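Local coordinates for uncharacterized protein (Neisseria gonorrhoeae, PDB 5V77) that is of unknown function but belongs to the NGO_1070-like family and folds into an antiparallel beta sheet without helices, at residues Y83-Q86 / F87-E90. Residues are numbered along the deposited sequence; the frame is centred on the assembly and turned at random.
Sequences YKYQ and FYSE
Tyr83 and Glu90 form an antiparallel hydrogen-bonded pair at the mouth of a hairpin: Tyr83 N donates to Glu90 O at 2.8 Å, nearly straight, and Glu90 N returns a bond to Tyr83 O at 2.9 Å. Nearer the turn, the bond from Tyr85 N to Tyr88 O, also 2.8 Å, closes a two-residue hairpin turn with near type I angles at Gln86 and Phe87; Tyr88 N is buried without a partner in the model. Tyr85 forms an offset stack on Tyr88, ring centroids 4.8 Å apart and planes at 23°. Tyr85 CD2 lies over one face of the Tyr88 ring, toward its rim and 3.5 Å from Tyr88 CZ, while Tyr88 OH lies over a face of Tyr85. Tyr88 reaches this position with CG between its backbone N and carbonyl carbon (chi1 74°). Gln86 CG sits over the centre of the Phe87 ring, 3.8 Å from its centroid, and the amide stacks at 21° to the ring plane. The turn joins the ends of strands 75-84 and 89-94 at the surface, between strands 9-13 and 98-103, where Tyr85 meets the nearly parallel ring of the tag residue His8, Lys84 bonds through its backbone to Met9, and Tyr88 and Glu90 touch Ser102.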
# COMPACT_ATOMS: atom_id res chain seq x y z
N TYR A 83 -4.11 7.49 -16.28
CA TYR A 83 -3.84 8.86 -16.68
C TYR A 83 -2.34 9.01 -16.92
O TYR A 83 -1.54 8.58 -16.09
CB TYR A 83 -4.28 9.86 -15.61
CG TYR A 83 -5.74 9.81 -15.26
CD1 TYR A 83 -6.64 10.73 -15.79
CD2 TYR A 83 -6.24 8.83 -14.40
CE1 TYR A 83 -7.99 10.69 -15.47
CE2 TYR A 83 -7.58 8.78 -14.08
CZ TYR A 83 -8.45 9.70 -14.61
OH TYR A 83 -9.78 9.64 -14.28
N LYS A 84 -1.96 9.64 -18.03
CA LYS A 84 -0.55 9.84 -18.33
C LYS A 84 -0.26 11.33 -18.37
O LYS A 84 -0.84 12.05 -19.19
CB LYS A 84 -0.15 9.18 -19.65
CG LYS A 84 1.36 9.15 -19.87
CD LYS A 84 1.73 8.37 -21.12
CE LYS A 84 3.22 8.09 -21.17
NZ LYS A 84 4.02 9.34 -21.13
N TYR A 85 0.62 11.79 -17.49
CA TYR A 85 1.07 13.18 -17.45
C TYR A 85 2.47 13.28 -18.04
O TYR A 85 3.05 12.29 -18.50
CB TYR A 85 1.03 13.70 -16.01
CG TYR A 85 -0.33 13.57 -15.38
CD1 TYR A 85 -1.31 14.54 -15.58
CD2 TYR A 85 -0.64 12.48 -14.59
CE1 TYR A 85 -2.55 14.42 -15.00
CE2 TYR A 85 -1.89 12.35 -14.01
CZ TYR A 85 -2.84 13.32 -14.22
OH TYR A 85 -4.08 13.19 -13.65
N GLN A 86 3.02 14.50 -18.05
CA GLN A 86 4.30 14.70 -18.72
C GLN A 86 5.40 13.86 -18.10
O GLN A 86 6.23 13.29 -18.82
CB GLN A 86 4.69 16.18 -18.70
CG GLN A 86 6.04 16.41 -19.37
CD GLN A 86 6.37 17.88 -19.56
OE1 GLN A 86 5.92 18.73 -18.79
NE2 GLN A 86 7.15 18.18 -20.59
N PHE A 87 5.43 13.75 -16.77
CA PHE A 87 6.53 13.08 -16.10
C PHE A 87 6.13 11.87 -15.27
O PHE A 87 7.01 11.25 -14.68
CB PHE A 87 7.26 14.06 -15.18
CG PHE A 87 7.96 15.17 -15.91
CD1 PHE A 87 9.06 14.90 -16.71
CD2 PHE A 87 7.53 16.47 -15.78
CE1 PHE A 87 9.71 15.93 -17.39
CE2 PHE A 87 8.18 17.50 -16.45
CZ PHE A 87 9.27 17.22 -17.26
N TYR A 88 4.84 11.53 -15.19
CA TYR A 88 4.42 10.40 -14.38
C TYR A 88 3.04 9.96 -14.85
O TYR A 88 2.41 10.61 -15.70
CB TYR A 88 4.42 10.76 -12.89
CG TYR A 88 3.27 11.65 -12.49
CD1 TYR A 88 3.32 13.02 -12.68
CD2 TYR A 88 2.13 11.12 -11.89
CE1 TYR A 88 2.27 13.84 -12.31
CE2 TYR A 88 1.06 11.92 -11.52
CZ TYR A 88 1.14 13.29 -11.73
OH TYR A 88 0.09 14.09 -11.36
N SER A 89 2.56 8.85 -14.28
CA SER A 89 1.24 8.33 -14.60
C SER A 89 0.51 7.96 -13.31
O SER A 89 1.12 7.83 -12.25
CB SER A 89 1.32 7.12 -15.55
OG SER A 89 1.86 7.50 -16.81
N GLU A 90 -0.81 7.79 -13.41
CA GLU A 90 -1.64 7.47 -12.26
C GLU A 90 -2.70 6.47 -12.67
O GLU A 90 -3.31 6.61 -13.74
CB GLU A 90 -2.30 8.75 -11.70
CG GLU A 90 -3.10 8.53 -10.42
CD GLU A 90 -3.78 9.79 -9.95
OE1 GLU A 90 -3.63 10.82 -10.62
OE2 GLU A 90 -4.47 9.76 -8.90